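Local coordinates for protein phosphoribosylaminoimidazole-succinocarboxamide synthase (Pyrococcus horikoshii, PDB 3U55) that catalyses the ATP-dependent ligation of L-aspartate to carboxyaminoimidazole ribotide, giving SAICAR in de novo purine biosynthesis, at residues D84-E89 with L143-K148. Residues are numbered along the deposited sequence; the frame is centred on the assembly and turned at random.
Sequences DMYPLE and LDEIKK
Tyr86 reaches across to Glu145 on helix 143-165 and donates a hydrogen bond from its phenol to the carboxylate: Tyr86 OH to Glu145 OE2 is 2.6 Å. Glu145 CB lies 4.0 Å from Tyr86 OH, and its CG comes to 3.6 Å from the same oxygen. CG stands anti to the carbonyl carbon (chi1 -78°), and the chain runs on extended, which brings CD to 3.5 Å from Tyr86 OH. Of its two oxygens, OE1 hydrogen-bonds to Ser142 OG. OE2 takes the phenol on its anti side, 20° out of the carboxylate plane, and also sits 3.4 Å from Tyr86 CE1, in the plane of the ring. The carboxylate is turned 62° against that ring. Lys180 forms a salt bridge to OE2 as well, so a hydroxyl and an ammonium share one oxygen. A phenylalanine in place of Tyr86 keeps the ring but would probably leave OE2 without its phenol donor. Beside this polar link, Leu88 CD1 meets Ile146 CD1 at 4.2 Å. Ile141 touches Tyr86, Leu88 and Ile146. This is helix-on-sheet packing in the SAICAR synthetase fold: the start of helix 143-165 lies against strand 84-93 of an antiparallel sheet.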
ATOM      1  N   ASP A  84      24.111  -1.090   5.603  1.00 18.49           N
ATOM      2  CA  ASP A  84      23.054  -0.441   6.358  1.00 17.52           C
ATOM      3  C   ASP A  84      21.748  -0.833   5.673  1.00 17.00           C
ATOM      4  O   ASP A  84      21.434  -0.339   4.589  1.00 13.12           O
ATOM      5  CB  ASP A  84      23.233   1.081   6.352  1.00 19.13           C
ATOM      6  CG  ASP A  84      24.354   1.546   7.278  1.00 24.18           C
ATOM      7  OD1 ASP A  84      24.723   0.801   8.213  1.00 26.34           O
ATOM      8  OD2 ASP A  84      24.863   2.666   7.069  1.00 24.85           O
ATOM      9  N   MET A  85      21.010  -1.740   6.304  1.00 15.51           N
ATOM     10  CA  MET A  85      19.846  -2.350   5.670  1.00 14.49           C
ATOM     11  C   MET A  85      18.635  -1.436   5.657  1.00 13.70           C
ATOM     12  O   MET A  85      18.345  -0.761   6.640  1.00 12.76           O
ATOM     13  CB  MET A  85      19.497  -3.682   6.348  1.00 17.03           C
ATOM     14  CG  MET A  85      20.514  -4.809   6.120  1.00 18.36           C
ATOM     15  SD  MET A  85      20.715  -5.333   4.396  1.00 22.09           S
ATOM     16  CE  MET A  85      19.081  -6.024   4.080  1.00 19.12           C
ATOM     17  N   TYR A  86      17.920  -1.415   4.535  1.00 12.51           N
ATOM     18  CA  TYR A  86      16.600  -0.785   4.500  1.00 11.68           C
ATOM     19  C   TYR A  86      15.596  -1.712   5.179  1.00 13.09           C
ATOM     20  O   TYR A  86      15.648  -2.931   4.972  1.00 12.53           O
ATOM     21  CB  TYR A  86      16.140  -0.532   3.064  1.00 11.75           C
ATOM     22  CG  TYR A  86      16.912   0.540   2.333  1.00 12.66           C
ATOM     23  CD1 TYR A  86      16.676   1.891   2.589  1.00 13.85           C
ATOM     24  CD2 TYR A  86      17.877   0.203   1.384  1.00 15.30           C
ATOM     25  CE1 TYR A  86      17.379   2.884   1.920  1.00 11.39           C
ATOM     26  CE2 TYR A  86      18.590   1.187   0.709  1.00 13.94           C
ATOM     27  CZ  TYR A  86      18.334   2.522   0.976  1.00 13.90           C
ATOM     28  OH  TYR A  86      19.036   3.499   0.300  1.00 15.54           O
ATOM     29  N   PRO A  87      14.663  -1.142   5.967  1.00 13.34           N
ATOM     30  CA  PRO A  87      13.630  -1.947   6.614  1.00 13.57           C
ATOM     31  C   PRO A  87      12.506  -2.280   5.625  1.00 13.17           C
ATOM     32  O   PRO A  87      11.338  -2.012   5.905  1.00 14.23           O
ATOM     33  CB  PRO A  87      13.123  -1.030   7.737  1.00 14.33           C
ATOM     34  CG  PRO A  87      13.344   0.339   7.237  1.00 13.05           C
ATOM     35  CD  PRO A  87      14.555   0.290   6.318  1.00 14.94           C
ATOM     36  N   LEU A  88      12.874  -2.854   4.480  1.00 11.71           N
ATOM     37  CA  LEU A  88      11.921  -3.136   3.407  1.00 11.83           C
ATOM     38  C   LEU A  88      11.978  -4.570   2.928  1.00 11.12           C
ATOM     39  O   LEU A  88      13.041  -5.188   2.909  1.00 11.41           O
ATOM     40  CB  LEU A  88      12.175  -2.233   2.191  1.00 12.78           C
ATOM     41  CG  LEU A  88      12.117  -0.709   2.326  1.00 14.82           C
ATOM     42  CD1 LEU A  88      12.626  -0.053   1.033  1.00 14.13           C
ATOM     43  CD2 LEU A  88      10.704  -0.235   2.671  1.00 11.20           C
ATOM     44  N   GLU A  89      10.815  -5.082   2.529  1.00 11.01           N
ATOM     45  CA  GLU A  89      10.741  -6.240   1.656  1.00 12.18           C
ATOM     46  C   GLU A  89      10.128  -5.748   0.346  1.00 12.15           C
ATOM     47  O   GLU A  89       9.072  -5.121   0.349  1.00 12.61           O
ATOM     48  CB  GLU A  89       9.910  -7.355   2.293  1.00 15.62           C
ATOM     49  CG  GLU A  89      10.631  -8.021   3.470  1.00 19.97           C
ATOM     50  CD  GLU A  89       9.758  -8.995   4.252  1.00 30.77           C
ATOM     51  OE1 GLU A  89      10.232  -9.485   5.299  1.00 32.52           O
ATOM     52  OE2 GLU A  89       8.612  -9.268   3.829  1.00 31.41           O
ATOM     53  N   LEU A 143      12.524   9.659  -1.939  1.00 13.41           N
ATOM     54  CA  LEU A 143      11.890   9.206  -3.170  1.00 13.68           C
ATOM     55  C   LEU A 143      12.917   8.736  -4.211  1.00 14.62           C
ATOM     56  O   LEU A 143      12.659   7.779  -4.942  1.00 11.77           O
ATOM     57  CB  LEU A 143      10.983  10.293  -3.742  1.00 14.73           C
ATOM     58  CG  LEU A 143      10.118   9.954  -4.957  1.00 17.42           C
ATOM     59  CD1 LEU A 143       9.185   8.768  -4.667  1.00 15.28           C
ATOM     60  CD2 LEU A 143       9.330  11.185  -5.386  1.00 19.70           C
ATOM     61  N   ASP A 144      14.073   9.405  -4.279  1.00 12.40           N
ATOM     62  CA  ASP A 144      15.155   8.969  -5.172  1.00 13.75           C
ATOM     63  C   ASP A 144      15.647   7.564  -4.813  1.00 13.19           C
ATOM     64  O   ASP A 144      15.895   6.738  -5.701  1.00 12.33           O
ATOM     65  CB  ASP A 144      16.333   9.967  -5.168  1.00 14.94           C
ATOM     66  CG  ASP A 144      17.437   9.580  -6.154  1.00 25.21           C
ATOM     67  OD1 ASP A 144      17.184   9.582  -7.379  1.00 32.59           O
ATOM     68  OD2 ASP A 144      18.561   9.270  -5.706  1.00 35.14           O
ATOM     69  N   GLU A 145      15.780   7.286  -3.518  1.00 12.21           N
ATOM     70  CA  GLU A 145      16.172   5.944  -3.072  1.00 12.59           C
ATOM     71  C   GLU A 145      15.121   4.906  -3.447  1.00 12.50           C
ATOM     72  O   GLU A 145      15.452   3.826  -3.944  1.00 10.73           O
ATOM     73  CB  GLU A 145      16.401   5.915  -1.567  1.00 11.62           C
ATOM     74  CG  GLU A 145      17.737   6.497  -1.136  1.00 15.82           C
ATOM     75  CD  GLU A 145      17.785   6.722   0.357  1.00 17.41           C
ATOM     76  OE1 GLU A 145      17.147   7.682   0.834  1.00 17.72           O
ATOM     77  OE2 GLU A 145      18.456   5.942   1.056  1.00 18.08           O
ATOM     78  N   ILE A 146      13.855   5.237  -3.212  1.00 11.85           N
ATOM     79  CA  ILE A 146      12.763   4.338  -3.592  1.00 13.24           C
ATOM     80  C   ILE A 146      12.765   4.056  -5.093  1.00 13.50           C
ATOM     81  O   ILE A 146      12.644   2.906  -5.506  1.00 11.49           O
ATOM     82  CB  ILE A 146      11.395   4.864  -3.128  1.00 14.40           C
ATOM     83  CG1 ILE A 146      11.286   4.742  -1.606  1.00 14.33           C
ATOM     84  CG2 ILE A 146      10.252   4.074  -3.806  1.00 17.00           C
ATOM     85  CD1 ILE A 146      11.307   3.293  -1.073  1.00 17.96           C
ATOM     86  N   LYS A 147      12.917   5.102  -5.905  1.00 13.29           N
ATOM     87  CA  LYS A 147      12.967   4.938  -7.359  1.00 14.08           C
ATOM     88  C   LYS A 147      14.123   4.043  -7.799  1.00 15.03           C
ATOM     89  O   LYS A 147      13.935   3.154  -8.643  1.00 13.71           O
ATOM     90  CB  LYS A 147      13.035   6.290  -8.072  1.00 16.00           C
ATOM     91  CG  LYS A 147      11.686   6.997  -8.178  1.00 23.76           C
ATOM     92  CD  LYS A 147      11.856   8.428  -8.669  1.00 30.00           C
ATOM     93  CE  LYS A 147      10.511   9.126  -8.827  1.00 34.70           C
ATOM     94  NZ  LYS A 147      10.685  10.591  -9.052  1.00 35.38           N
ATOM     95  N   LYS A 148      15.305   4.262  -7.218  1.00 13.74           N
ATOM     96  CA  LYS A 148      16.475   3.418  -7.497  1.00 13.57           C
ATOM     97  C   LYS A 148      16.228   1.958  -7.125  1.00 12.33           C
ATOM     98  O   LYS A 148      16.578   1.045  -7.884  1.00 11.05           O
ATOM     99  CB  LYS A 148      17.724   3.938  -6.775  1.00 14.66           C
ATOM    100  CG  LYS A 148      18.380   5.151  -7.434  1.00 21.15           C
ATOM    101  CD  LYS A 148      19.588   5.628  -6.626  1.00 26.41           C
ATOM    102  CE  LYS A 148      20.495   6.542  -7.456  1.00 28.22           C
ATOM    103  NZ  LYS A 148      19.756   7.702  -8.040  1.00 27.94           N
TER